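Local coordinates for protein glycerol dehydrogenase (Schizosaccharomyces pombe, PDB 1TA9) that catalyses the NAD(+)-dependent oxidation of glycerol to dihydroxyacetone with a catalytic zinc ion, serving the assimilation of glycerol, at residues L234-E239 against Y262-C267; S250-V255 against F306-L311. All coordinates share one frame; numbering follows the deposited sequence.

Contact 1 (L234-E239 against Y262-C267); sequences LSTWVE and YIARAC. With K (potassium ion), chain J.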
loop_
_atom_site.group_PDB
_atom_site.type_symbol
_atom_site.label_atom_id
_atom_site.label_comp_id
_atom_site.label_asym_id
_atom_site.label_seq_id
_atom_site.Cartn_x
_atom_site.Cartn_y
_atom_site.Cartn_z
ATOM N N LEU B 234 -27.866 1.010 -10.977
ATOM C CA LEU B 234 -26.477 1.081 -11.429
ATOM C C LEU B 234 -26.143 2.350 -12.214
ATOM O O LEU B 234 -25.004 2.813 -12.188
ATOM C CB LEU B 234 -26.130 -0.139 -12.288
ATOM C CG LEU B 234 -25.766 -1.419 -11.535
ATOM C CD1 LEU B 234 -25.651 -2.576 -12.522
ATOM C CD2 LEU B 234 -24.457 -1.213 -10.783
ATOM N N SER B 235 -27.117 2.918 -12.913
ATOM C CA SER B 235 -26.841 4.120 -13.690
ATOM C C SER B 235 -26.799 5.392 -12.843
ATOM O O SER B 235 -26.217 6.396 -13.255
ATOM C CB SER B 235 -27.878 4.290 -14.801
ATOM O OG SER B 235 -29.133 4.674 -14.283
ATOM N N THR B 236 -27.398 5.343 -11.659
ATOM C CA THR B 236 -27.443 6.507 -10.783
ATOM C C THR B 236 -26.088 7.156 -10.512
ATOM O O THR B 236 -25.913 8.348 -10.768
ATOM C CB THR B 236 -28.093 6.166 -9.428
ATOM O OG1 THR B 236 -29.430 5.705 -9.646
ATOM C CG2 THR B 236 -28.130 7.396 -8.530
ATOM N N TRP B 237 -25.137 6.388 -9.992
ATOM C CA TRP B 237 -23.827 6.945 -9.696
ATOM C C TRP B 237 -23.152 7.451 -10.967
ATOM O O TRP B 237 -22.575 8.539 -10.978
ATOM C CB TRP B 237 -22.932 5.901 -9.020
ATOM C CG TRP B 237 -21.570 6.424 -8.665
ATOM C CD1 TRP B 237 -21.245 7.230 -7.608
ATOM C CD2 TRP B 237 -20.355 6.196 -9.385
ATOM N NE1 TRP B 237 -19.899 7.516 -7.629
ATOM C CE2 TRP B 237 -19.329 6.893 -8.708
ATOM C CE3 TRP B 237 -20.032 5.469 -10.540
ATOM C CZ2 TRP B 237 -18.000 6.883 -9.148
ATOM C CZ3 TRP B 237 -18.706 5.461 -10.978
ATOM C CH2 TRP B 237 -17.708 6.165 -10.281
ATOM N N VAL B 238 -23.227 6.670 -12.041
ATOM C CA VAL B 238 -22.602 7.071 -13.295
ATOM C C VAL B 238 -23.163 8.386 -13.822
ATOM O O VAL B 238 -22.410 9.309 -14.130
ATOM C CB VAL B 238 -22.777 5.997 -14.394
ATOM C CG1 VAL B 238 -22.300 6.552 -15.736
ATOM C CG2 VAL B 238 -21.985 4.739 -14.028
ATOM N N GLU B 239 -24.486 8.480 -13.920
ATOM C CA GLU B 239 -25.097 9.695 -14.447
ATOM C C GLU B 239 -24.931 10.896 -13.527
ATOM O O GLU B 239 -24.529 11.970 -13.979
ATOM C CB GLU B 239 -26.580 9.457 -14.762
ATOM C CG GLU B 239 -26.795 8.393 -15.835
ATOM C CD GLU B 239 -28.239 8.285 -16.292
ATOM O OE1 GLU B 239 -28.651 9.061 -17.184
ATOM O OE2 GLU B 239 -28.964 7.425 -15.750
ATOM N N TYR B 262 -23.377 11.870 -2.057
ATOM C CA TYR B 262 -23.052 10.771 -1.150
ATOM C C TYR B 262 -24.137 9.701 -1.148
ATOM O O TYR B 262 -23.854 8.522 -0.919
ATOM C CB TYR B 262 -22.824 11.295 0.270
ATOM C CG TYR B 262 -21.372 11.608 0.554
ATOM C CD1 TYR B 262 -20.585 10.733 1.300
ATOM C CD2 TYR B 262 -20.776 12.765 0.046
ATOM C CE1 TYR B 262 -19.240 11.000 1.536
ATOM C CE2 TYR B 262 -19.434 13.040 0.274
ATOM C CZ TYR B 262 -18.672 12.154 1.020
ATOM O OH TYR B 262 -17.342 12.422 1.244
ATOM N N ILE B 263 -25.378 10.100 -1.400
ATOM C CA ILE B 263 -26.466 9.126 -1.447
ATOM C C ILE B 263 -26.296 8.294 -2.717
ATOM O O ILE B 263 -26.601 7.103 -2.731
ATOM C CB ILE B 263 -27.848 9.818 -1.431
ATOM C CG1 ILE B 263 -28.010 10.597 -0.119
ATOM C CG2 ILE B 263 -28.962 8.779 -1.553
ATOM C CD1 ILE B 263 -29.274 11.434 -0.040
ATOM N N ALA B 264 -25.798 8.922 -3.781
ATOM C CA ALA B 264 -25.557 8.207 -5.032
ATOM C C ALA B 264 -24.439 7.197 -4.772
ATOM O O ALA B 264 -24.467 6.076 -5.283
ATOM C CB ALA B 264 -25.144 9.175 -6.136
ATOM N N ARG B 265 -23.455 7.598 -3.973
ATOM C CA ARG B 265 -22.342 6.717 -3.636
ATOM C C ARG B 265 -22.865 5.553 -2.791
ATOM O O ARG B 265 -22.433 4.412 -2.957
ATOM C CB ARG B 265 -21.269 7.479 -2.851
ATOM C CG ARG B 265 -20.061 6.626 -2.486
ATOM C CD ARG B 265 -19.168 6.376 -3.689
ATOM N NE ARG B 265 -18.356 5.172 -3.531
ATOM C CZ ARG B 265 -17.381 4.813 -4.361
ATOM N NH1 ARG B 265 -17.083 5.575 -5.410
ATOM N NH2 ARG B 265 -16.719 3.681 -4.156
ATOM N N ALA B 266 -23.792 5.853 -1.886
ATOM C CA ALA B 266 -24.388 4.833 -1.031
ATOM C C ALA B 266 -25.032 3.774 -1.914
ATOM O O ALA B 266 -24.942 2.573 -1.643
ATOM C CB ALA B 266 -25.432 5.463 -0.106
ATOM N N CYS B 267 -25.679 4.229 -2.979
ATOM C CA CYS B 267 -26.329 3.327 -3.923
ATOM C C CYS B 267 -25.281 2.397 -4.552
ATOM O O CYS B 267 -25.401 1.174 -4.491
ATOM C CB CYS B 267 -27.023 4.144 -5.013
ATOM S SG CYS B 267 -27.969 3.167 -6.194
HETATM K K K J . -31.231 5.623 -12.099
HETATM O O HOH W 1 -29.754 7.584 -12.892
#

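Contact 2 (S250-V255 against F306-L311); sequences SFAGGV and FENGGL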
loop_
_atom_site.group_PDB
_atom_site.type_symbol
_atom_site.label_atom_id
_atom_site.label_comp_id
_atom_site.label_asym_id
_atom_site.label_seq_id
_atom_site.Cartn_x
_atom_site.Cartn_y
_atom_site.Cartn_z
ATOM N N SER B 250 -28.881 20.450 -11.407
ATOM C CA SER B 250 -29.377 19.158 -10.949
ATOM C C SER B 250 -30.850 18.983 -11.280
ATOM O O SER B 250 -31.523 19.928 -11.695
ATOM C CB SER B 250 -29.207 19.033 -9.436
ATOM O OG SER B 250 -30.183 19.820 -8.768
ATOM N N PHE B 251 -31.351 17.769 -11.083
ATOM C CA PHE B 251 -32.759 17.500 -11.339
ATOM C C PHE B 251 -33.613 18.053 -10.203
ATOM O O PHE B 251 -34.834 17.904 -10.206
ATOM C CB PHE B 251 -32.994 15.998 -11.516
ATOM C CG PHE B 251 -33.070 15.566 -12.958
ATOM C CD1 PHE B 251 -32.074 15.928 -13.860
ATOM C CD2 PHE B 251 -34.149 14.821 -13.417
ATOM C CE1 PHE B 251 -32.152 15.559 -15.201
ATOM C CE2 PHE B 251 -34.237 14.445 -14.759
ATOM C CZ PHE B 251 -33.236 14.817 -15.651
ATOM N N ALA B 252 -32.956 18.687 -9.232
ATOM C CA ALA B 252 -33.642 19.306 -8.100
ATOM C C ALA B 252 -33.829 20.787 -8.426
ATOM O O ALA B 252 -34.512 21.516 -7.702
ATOM C CB ALA B 252 -32.823 19.149 -6.821
ATOM N N GLY B 253 -33.195 21.229 -9.510
ATOM C CA GLY B 253 -33.331 22.609 -9.945
ATOM C C GLY B 253 -32.227 23.595 -9.607
ATOM O O GLY B 253 -32.366 24.788 -9.881
ATOM N N GLY B 254 -31.132 23.126 -9.020
ATOM C CA GLY B 254 -30.056 24.040 -8.676
ATOM C C GLY B 254 -28.699 23.370 -8.709
ATOM O O GLY B 254 -28.516 22.355 -9.389
ATOM N N VAL B 255 -27.741 23.945 -7.990
ATOM C CA VAL B 255 -26.408 23.369 -7.921
ATOM C C VAL B 255 -26.537 22.097 -7.094
ATOM O O VAL B 255 -27.266 22.066 -6.099
ATOM C CB VAL B 255 -25.412 24.321 -7.219
ATOM C CG1 VAL B 255 -24.063 23.625 -7.033
ATOM C CG2 VAL B 255 -25.240 25.589 -8.039
ATOM N N PHE B 306 -30.398 10.179 -7.881
ATOM C CA PHE B 306 -30.546 10.678 -9.240
ATOM C C PHE B 306 -31.242 12.042 -9.292
ATOM O O PHE B 306 -30.803 12.934 -10.012
ATOM C CB PHE B 306 -31.282 9.643 -10.116
ATOM C CG PHE B 306 -32.751 9.917 -10.313
ATOM C CD1 PHE B 306 -33.180 10.918 -11.183
ATOM C CD2 PHE B 306 -33.706 9.158 -9.645
ATOM C CE1 PHE B 306 -34.539 11.156 -11.383
ATOM C CE2 PHE B 306 -35.068 9.390 -9.841
ATOM C CZ PHE B 306 -35.484 10.392 -10.712
ATOM N N GLU B 307 -32.305 12.220 -8.516
ATOM C CA GLU B 307 -33.027 13.488 -8.549
ATOM C C GLU B 307 -32.216 14.660 -7.995
ATOM O O GLU B 307 -32.332 15.791 -8.482
ATOM C CB GLU B 307 -34.362 13.370 -7.803
ATOM C CG GLU B 307 -35.271 14.580 -8.004
ATOM C CD GLU B 307 -36.681 14.381 -7.464
ATOM O OE1 GLU B 307 -37.520 15.284 -7.662
ATOM O OE2 GLU B 307 -36.959 13.332 -6.843
ATOM N N ASN B 308 -31.394 14.396 -6.984
ATOM C CA ASN B 308 -30.576 15.444 -6.398
ATOM C C ASN B 308 -29.276 15.613 -7.151
ATOM O O ASN B 308 -28.534 16.575 -6.939
ATOM C CB ASN B 308 -30.345 15.154 -4.925
ATOM C CG ASN B 308 -31.582 15.434 -4.106
ATOM O OD1 ASN B 308 -32.005 16.587 -3.991
ATOM N ND2 ASN B 308 -32.189 14.386 -3.561
ATOM N N GLY B 309 -29.018 14.658 -8.037
ATOM C CA GLY B 309 -27.850 14.714 -8.890
ATOM C C GLY B 309 -28.459 15.015 -10.248
ATOM O O GLY B 309 -28.869 16.148 -10.515
ATOM N N GLY B 310 -28.557 13.997 -11.098
ATOM C CA GLY B 310 -29.159 14.206 -12.398
ATOM C C GLY B 310 -29.007 13.033 -13.341
ATOM O O GLY B 310 -28.229 12.112 -13.086
ATOM N N LEU B 311 -29.770 13.071 -14.429
ATOM C CA LEU B 311 -29.711 12.041 -15.452
ATOM C C LEU B 311 -28.761 12.556 -16.528
ATOM O O LEU B 311 -28.560 13.767 -16.661
ATOM C CB LEU B 311 -31.098 11.794 -16.059
ATOM C CG LEU B 311 -32.193 11.295 -15.113
ATOM C CD1 LEU B 311 -33.480 11.046 -15.896
ATOM C CD2 LEU B 311 -31.724 10.012 -14.426
HETATM O O HOH W 2 -37.155 17.493 -8.773
#

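Contact 1 (L234-E239 against Y262-C267)
The metal-binding helix of the all-helical domain, in this member of the iron-containing alcohol dehydrogenase family, packs against helix 258-284 where residues 234-239 line the metal site. The segments 234-239 and 262-267 run roughly antiparallel (crossing angle -141°), their axes 8.4 Å apart at closest, and the small Ala-264 permits the close approach: its CB meets CG2 of Thr-236 at 4.2 Å. Thr-236 has CG2 anti to the backbone N, so the methyl faces the alanine while OG1 turns to the potassium ion, 3.0 Å away, and is also hydrogen-bonded to OG of Ser-302. OG of Ser-235 is a longer ligand at 3.2 Å, and Asp-182 and backbone O of Asp-232 also bind the ion. A water bound to it donates to OE2 of Glu-239. On the neighbouring flank, the indole of Trp-237 runs alongside the chain of Arg-265, both heading in one direction; NH1 of Arg-265 comes to 4.1 Å from CZ2 of Trp-237, the two planes 88° apart, and NE is salt-bridged to Asp-269. SG of Cys-267 also packs loosely on CB of Thr-236. Helix 289-307 covers Cys-267, helix 333-347 covers Ser-235, and Tyr-262 of the second subunit packs on Arg-265.

Contact 2 (S250-V255 against F306-L311)
Ser-250 to Gly-253 form a type I beta turn against the C-terminal end of helix 289-307 and the glycine-containing loop after it. The backbones are joined by one hydrogen bond, Phe-251 N to Gly-309 O at 3.0 Å, with the donor 33° out of the carbonyl plane. Within the turn, OG of Ser-250 accepts from N of Ala-252, making an ST turn. The Phe-251 side chain has the largest share of the contact. The side chain of Leu-311 runs roughly perpendicular to that of Phe-251 and sets CG over one face in a CH-pi contact, 4.1 Å from the centroid, while CD2 of Phe-251 meets the edge of the Phe-306 ring at CE1, 4.2 Å away. CD1 of Phe-251 rests 3.7 Å from CA of Gly-310, where a side chain would crowd the ring. An alanine at Phe-251 would remove this ring and would probably loosen the packing of Leu-311 and Phe-306, near the bound glycerol and potassium. The stretched chain of Glu-307 carries its carboxylate to hydrogen bonds with Ser-187 (OE1) and Asn-207 (OE2). A water joins the segments, donating to O of Phe-251 at 2.8 Å and to OE1 of Glu-307 at 2.5 Å.

Overall arrangement
From the N terminus the chain first builds the parallel sheet with its nucleotide-binding loops, then enters the helical part, where both contacts lie. Helix 223-245 carries residues 234-239; the loop after it carries 250-255, and the chain returns along helix 258-284, so that contact 1 closes a short helix-loop-helix connection. Contact 2 closes a longer excursion, through helices 258-284 and 289-307, back to that same loop. The segments alternate along the chain, so the two closures cross. They also touch directly: CB of Glu-239 lies 3.5 Å from O of Gly-310. Contact 1 joins the first two helices beside the metal site, and residues of contact 2 reach strands 64-67 and 188-192.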